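Side-chain contacts in Atg1 tMIT (Kluyveromyces marxianus, PDB 4P1N), which forms the tandem MIT region of a serine/threonine protein kinase essential for autophagosome formation and for the cytoplasm-to-vacuole transport pathway: residues B[265-268]-B[269-273]; B[27-30]-B[31-34]; B[252-255]-B[256-260]. One frame throughout, in Å; residues are numbered along the deposited sequence.

Contact 1 of 3, residues B[265-268]-B[269-273]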
# COMPACT_ATOMS: atom_id res chain seq x y z
N ASN B 265 4.33 -25.68 12.15
CA ASN B 265 3.89 -27.08 12.04
C ASN B 265 2.39 -27.19 12.23
O ASN B 265 1.74 -27.95 11.54
CB ASN B 265 4.70 -27.98 12.97
CG ASN B 265 6.06 -28.32 12.39
OD1 ASN B 265 6.20 -28.51 11.17
ND2 ASN B 265 7.08 -28.37 13.25
N ARG B 266 1.83 -26.37 13.11
CA ARG B 266 0.38 -26.29 13.26
C ARG B 266 -0.27 -25.84 11.95
O ARG B 266 -1.29 -26.39 11.53
CB ARG B 266 0.06 -25.32 14.38
CG ARG B 266 -1.36 -25.27 14.85
CD ARG B 266 -1.84 -26.58 15.44
NE ARG B 266 -2.75 -27.23 14.51
CZ ARG B 266 -2.86 -28.54 14.34
NH1 ARG B 266 -2.11 -29.39 15.04
NH2 ARG B 266 -3.74 -28.99 13.45
N LEU B 267 0.32 -24.83 11.32
CA LEU B 267 -0.20 -24.32 10.06
C LEU B 267 -0.16 -25.39 8.94
O LEU B 267 -1.12 -25.52 8.17
CB LEU B 267 0.54 -23.04 9.66
CG LEU B 267 0.21 -22.44 8.30
CD1 LEU B 267 -1.26 -22.11 8.14
CD2 LEU B 267 1.03 -21.19 8.06
N LYS B 268 0.93 -26.14 8.84
CA LYS B 268 1.03 -27.21 7.84
C LYS B 268 -0.02 -28.31 8.06
O LYS B 268 -0.63 -28.82 7.10
CB LYS B 268 2.42 -27.84 7.87
CG LYS B 268 3.51 -26.91 7.34
CD LYS B 268 4.86 -27.59 7.37
CE LYS B 268 5.95 -26.65 6.90
NZ LYS B 268 7.30 -27.15 7.27
N ALA B 269 -0.20 -28.70 9.31
CA ALA B 269 -1.23 -29.71 9.64
C ALA B 269 -2.60 -29.21 9.20
O ALA B 269 -3.37 -29.91 8.54
CB ALA B 269 -1.25 -29.98 11.13
N LEU B 270 -2.90 -27.98 9.58
CA LEU B 270 -4.15 -27.38 9.19
C LEU B 270 -4.33 -27.36 7.67
O LEU B 270 -5.40 -27.65 7.15
CB LEU B 270 -4.22 -25.96 9.73
CG LEU B 270 -5.57 -25.26 9.92
CD1 LEU B 270 -5.53 -23.92 9.21
CD2 LEU B 270 -6.81 -26.06 9.54
N LYS B 271 -3.29 -27.01 6.94
CA LYS B 271 -3.37 -26.99 5.47
C LYS B 271 -3.66 -28.36 4.88
O LYS B 271 -4.37 -28.48 3.87
CB LYS B 271 -2.09 -26.43 4.88
CG LYS B 271 -1.90 -24.98 5.29
CD LYS B 271 -2.16 -24.00 4.17
CE LYS B 271 -0.87 -23.61 3.46
NZ LYS B 271 -1.04 -22.26 2.85
N SER B 272 -3.10 -29.39 5.52
CA SER B 272 -3.34 -30.76 5.10
C SER B 272 -4.81 -31.11 5.20
O SER B 272 -5.36 -31.73 4.30
CB SER B 272 -2.55 -31.74 5.96
OG SER B 272 -1.20 -31.33 6.04
N LYS B 273 -5.42 -30.73 6.32
CA LYS B 273 -6.85 -30.97 6.54
C LYS B 273 -7.77 -30.24 5.56
O LYS B 273 -8.82 -30.77 5.22
CB LYS B 273 -7.24 -30.59 7.98
CG LYS B 273 -6.69 -31.54 9.03
CD LYS B 273 -6.53 -30.86 10.39
CE LYS B 273 -7.87 -30.53 11.02
NZ LYS B 273 -7.71 -29.66 12.22
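Residues 265-268 and 269-273 form one unbroken run of alpha-helix, in which the carbonyls of Asn-265, Arg-266, Leu-267 and Lys-268 receive the amides of Ala-269, Leu-270, Lys-271 and Ser-272, each four residues further on. The last of these carbonyls is held twice. Ser-272 OG stands beside its own backbone nitrogen (chi1 -49°), a rotation that turns the hydroxyl back along the helix to donate to Lys-268 O at 2.8 Å, while Ser-272 N reaches the same oxygen at 3.0 Å. The two donors approach from opposite faces of the carbonyl plane.

Arg-266 starts away from the later residues, but its chain bends at chi2 and chi3 and folds back, laying one guanidinium face over the methyl of Ala-269, with NH2 3.5 Å from Ala-269 CB. The same NH2 comes within 4.2 Å of Lys-273 NZ. Both cations form salt bridges to Glu-203 OE1, so a shared carboxylate, probably ionised, offsets their like charge. Leu-267 and Lys-271 run side by side in the same direction, CD1 of the leucine 4.1 Å from CG of the lysine, and Lys-271 ends in a salt bridge to Glu-213.

This is the C-terminal part of helix 250-273, the third helix of the second MIT domain. Arg-266 also packs on an apolar side chain of a second protein's chain. Arg-266, Leu-267, Leu-270 and Lys-273 touch helix 209-227 through Tyr-216, Glu-213 and Tyr-209, and the salt bridges from Arg-266 and Lys-273 to Glu-203 tie it to helix 184-204.

Contact 2 of 3, residues B[27-30]-B[31-34]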
# COMPACT_ATOMS: atom_id res chain seq x y z
N PHE B 27 -1.37 -3.91 14.20
CA PHE B 27 -1.22 -4.01 15.66
C PHE B 27 -1.11 -2.61 16.22
O PHE B 27 -1.86 -2.26 17.11
CB PHE B 27 -0.03 -4.93 16.00
CG PHE B 27 0.15 -5.27 17.47
CD1 PHE B 27 -0.89 -5.19 18.40
CD2 PHE B 27 1.38 -5.75 17.91
CE1 PHE B 27 -0.69 -5.56 19.74
CE2 PHE B 27 1.59 -6.13 19.22
CZ PHE B 27 0.54 -6.05 20.15
N ALA B 28 -0.23 -1.78 15.68
CA ALA B 28 -0.18 -0.37 16.09
C ALA B 28 -1.53 0.33 16.04
O ALA B 28 -1.89 1.09 16.96
CB ALA B 28 0.82 0.43 15.28
N GLU B 29 -2.26 0.12 14.96
CA GLU B 29 -3.59 0.73 14.80
C GLU B 29 -4.63 0.26 15.79
O GLU B 29 -5.51 1.02 16.16
CB GLU B 29 -4.15 0.46 13.41
CG GLU B 29 -3.43 1.19 12.31
CD GLU B 29 -3.93 2.61 12.16
OE1 GLU B 29 -5.13 2.74 11.83
OE2 GLU B 29 -3.13 3.59 12.35
N MET B 30 -4.55 -1.01 16.18
CA MET B 30 -5.43 -1.54 17.21
C MET B 30 -5.12 -0.85 18.60
O MET B 30 -6.02 -0.59 19.36
CB MET B 30 -5.30 -3.06 17.27
CG MET B 30 -6.11 -3.73 18.37
SD MET B 30 -5.24 -3.67 19.96
CE MET B 30 -4.47 -5.29 20.00
N LYS B 31 -3.87 -0.52 18.88
CA LYS B 31 -3.55 0.21 20.10
C LYS B 31 -3.93 1.67 19.94
O LYS B 31 -4.50 2.24 20.84
CB LYS B 31 -2.07 0.13 20.43
CG LYS B 31 -1.55 -1.25 20.73
CD LYS B 31 -2.11 -1.75 22.04
CE LYS B 31 -1.37 -2.98 22.54
NZ LYS B 31 -1.62 -3.10 23.99
N PHE B 32 -3.63 2.24 18.78
CA PHE B 32 -3.92 3.63 18.49
C PHE B 32 -5.42 3.91 18.63
O PHE B 32 -5.80 4.91 19.24
CB PHE B 32 -3.48 3.98 17.08
CG PHE B 32 -3.46 5.45 16.78
CD1 PHE B 32 -2.54 6.28 17.37
CD2 PHE B 32 -4.35 6.00 15.88
CE1 PHE B 32 -2.52 7.65 17.11
CE2 PHE B 32 -4.34 7.35 15.59
CZ PHE B 32 -3.41 8.18 16.20
N SER B 33 -6.25 3.04 18.07
CA SER B 33 -7.72 3.17 18.16
C SER B 33 -8.26 3.34 19.56
O SER B 33 -9.16 4.15 19.77
CB SER B 33 -8.41 1.97 17.54
OG SER B 33 -8.77 2.29 16.23
N GLN B 34 -7.72 2.59 20.52
CA GLN B 34 -8.16 2.69 21.93
C GLN B 34 -7.79 4.02 22.57
O GLN B 34 -8.12 4.28 23.73
CB GLN B 34 -7.60 1.56 22.79
CG GLN B 34 -7.98 0.16 22.32
CD GLN B 34 -7.12 -0.89 23.00
OE1 GLN B 34 -6.99 -0.90 24.22
NE2 GLN B 34 -6.51 -1.77 22.21
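Lys-31 and Met-30 carry most of this contact, with Glu-29 beside them, near the C-terminal part of helix 10-33 in the first MIT domain. Lys-31 donates its backbone N to Phe-27 O at 3.2 Å, and its side chain follows the same direction as the phenylalanine one turn earlier. A bend at chi2 (-69°) brings the last methylene up to the ring, where Lys-31 CE rests obliquely 3.9 Å from Phe-27 CE1. The ammonium continues to Glu-104 on helix 95-129, with which it forms a salt bridge.

Met-30 is paired with Gln-34 in a similar side-by-side fashion. The amide NE2 of Gln-34 donates to Met-30 O at 3.1 Å, a bent bond (143° at the hydrogen) whose donor stands above the carbonyl plane. The thioether folds over towards the same amide, leaving Met-30 SD 3.2 Å from Gln-34 NE2. Glu-29 O accepts from Ser-33 N at 2.9 Å, whereas Glu-29 OE2 is hydrogen-bonded to Tyr-109 OH and salt-bridged to Lys-156 NZ. Phe-32, three residues after Glu-29, packs on Phe-159 and Leu-160 of helix 137-170.

Gln-34 N stays 3.8 Å from Met-30 O, so the side-chain NE2 gives this carbonyl a donor where the backbone amide four residues on does not come close. The bond, bent and out of plane, is probably modest in strength, and the charged ends of Lys-31 and Glu-29 are spent on the two neighbouring helices.

Contact 3 of 3, residues B[252-255]-B[256-260]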
# COMPACT_ATOMS: atom_id res chain seq x y z
N ASP B 252 16.15 -16.01 24.56
CA ASP B 252 14.91 -15.48 24.00
C ASP B 252 14.78 -15.91 22.55
O ASP B 252 13.74 -16.43 22.13
CB ASP B 252 14.88 -13.97 24.06
CG ASP B 252 14.89 -13.45 25.46
OD1 ASP B 252 14.33 -14.11 26.34
OD2 ASP B 252 15.44 -12.35 25.66
N LYS B 253 15.85 -15.69 21.78
CA LYS B 253 15.85 -16.06 20.37
C LYS B 253 15.60 -17.55 20.18
O LYS B 253 14.86 -17.96 19.29
CB LYS B 253 17.17 -15.66 19.73
CG LYS B 253 17.27 -14.18 19.39
CD LYS B 253 18.71 -13.79 19.07
CE LYS B 253 19.02 -12.39 19.56
NZ LYS B 253 20.47 -12.10 19.52
N GLU B 254 16.20 -18.36 21.03
CA GLU B 254 15.99 -19.81 20.96
C GLU B 254 14.55 -20.20 21.34
O GLU B 254 13.96 -21.05 20.70
CB GLU B 254 17.03 -20.54 21.84
CG GLU B 254 16.93 -22.06 21.80
CD GLU B 254 16.73 -22.62 20.39
OE1 GLU B 254 17.32 -22.08 19.42
OE2 GLU B 254 15.98 -23.62 20.26
N MET B 255 13.98 -19.58 22.35
CA MET B 255 12.58 -19.79 22.68
C MET B 255 11.62 -19.37 21.53
O MET B 255 10.69 -20.11 21.20
CB MET B 255 12.24 -19.03 23.95
CG MET B 255 10.99 -19.50 24.65
SD MET B 255 10.59 -18.46 26.08
CE MET B 255 11.90 -18.92 27.20
N ILE B 256 11.86 -18.20 20.94
CA ILE B 256 11.06 -17.71 19.80
C ILE B 256 11.22 -18.65 18.61
O ILE B 256 10.24 -18.98 17.93
CB ILE B 256 11.40 -16.24 19.40
CG1 ILE B 256 11.03 -15.28 20.52
CG2 ILE B 256 10.66 -15.80 18.14
CD1 ILE B 256 11.86 -14.02 20.57
N ARG B 257 12.44 -19.12 18.37
CA ARG B 257 12.66 -20.12 17.33
C ARG B 257 11.78 -21.36 17.54
O ARG B 257 11.24 -21.90 16.58
CB ARG B 257 14.13 -20.53 17.26
CG ARG B 257 14.96 -19.63 16.38
CD ARG B 257 16.36 -20.18 16.13
NE ARG B 257 17.28 -19.07 15.96
CZ ARG B 257 18.15 -18.64 16.87
NH1 ARG B 257 18.29 -19.26 18.04
NH2 ARG B 257 18.92 -17.59 16.58
N LYS B 258 11.65 -21.81 18.79
CA LYS B 258 10.85 -22.99 19.08
C LYS B 258 9.38 -22.73 18.73
O LYS B 258 8.76 -23.50 18.00
CB LYS B 258 10.97 -23.41 20.56
CG LYS B 258 12.39 -23.71 21.03
CD LYS B 258 12.96 -25.02 20.49
CE LYS B 258 12.69 -26.21 21.42
NZ LYS B 258 13.80 -26.47 22.39
N TYR B 259 8.84 -21.63 19.22
CA TYR B 259 7.46 -21.23 18.88
C TYR B 259 7.22 -21.10 17.40
O TYR B 259 6.19 -21.55 16.89
CB TYR B 259 7.07 -19.97 19.63
CG TYR B 259 6.82 -20.24 21.09
CD1 TYR B 259 5.79 -21.06 21.48
CD2 TYR B 259 7.63 -19.68 22.09
CE1 TYR B 259 5.54 -21.34 22.81
CE2 TYR B 259 7.38 -19.94 23.43
CZ TYR B 259 6.34 -20.78 23.77
OH TYR B 259 6.02 -21.08 25.05
N VAL B 260 8.17 -20.52 16.68
CA VAL B 260 8.06 -20.43 15.22
C VAL B 260 7.89 -21.81 14.62
O VAL B 260 7.01 -22.01 13.77
CB VAL B 260 9.29 -19.74 14.57
CG1 VAL B 260 9.36 -20.03 13.07
CG2 VAL B 260 9.23 -18.24 14.79
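The guanidinium of Arg-257 has Glu-254 OE1 at its edge, close to its plane, and the backbone carbon of Lys-253 over one face; CB of Lys-253 lies 4.1 Å from its NH2. The ring of Tyr-259 is approached at CE2 by Met-255 CG, 3.8 Å away, the two side chains lying alongside each other and pointing the same way. These are i to i+3 and i to i+4 pairs on one alpha-helix, the third of the three-helix MIT fold.

Glu-254 brings its carboxylate forward by a bend at chi2 (44°) and crosses Arg-257 at about a right angle. The resulting salt bridge is long, 3.3 Å from Arg-257 NH1 to Glu-254 OE1, and uses the anti side of the carboxylate. Glu-254 OE2 rests 3.3 Å from Lys-258 CD, whereas Lys-258 NZ stays 4.2 Å away, near but beyond a salt bridge.

Ile-256 packs on Leu-223, Leu-227 and Tyr-189 and also meets an apolar side chain of a second protein; Tyr-259 meets Tyr-189 and Leu-193 of helix 184-204. Both carboxylate oxygens of Asp-252 are hydrogen-bonded to that protein's backbone, and Tyr-259 OH makes a weak bond to it, so this part of the helix contributes to a protein-binding surface. Back within the helix, the amide N of Ile-256 donates to Asp-252 O at 2.8 Å and 169°, while Ile-256 CD1 lies 3.4 Å from that same oxygen.

Overall arrangement
From the N terminus, contact 2 comes first, on helix 10-33 of the first MIT domain, where it faces helices 95-129 and 137-170. The chain runs through those helices and on through 184-204 and 209-227 before reaching helix 250-273, which carries contact 3 and then contact 1, their centres about 20 Å apart. Each contact lies within a single helix, so none closes a loop, and all three follow in series without nesting or crossing. Contact 3 joins the start of that helix to the domain core and the bound protein; contact 1 lies farther along, against the domain's other two helices. Contact 2 touches neither contact 1 nor contact 3 and lies across the chain's centre from contact 3.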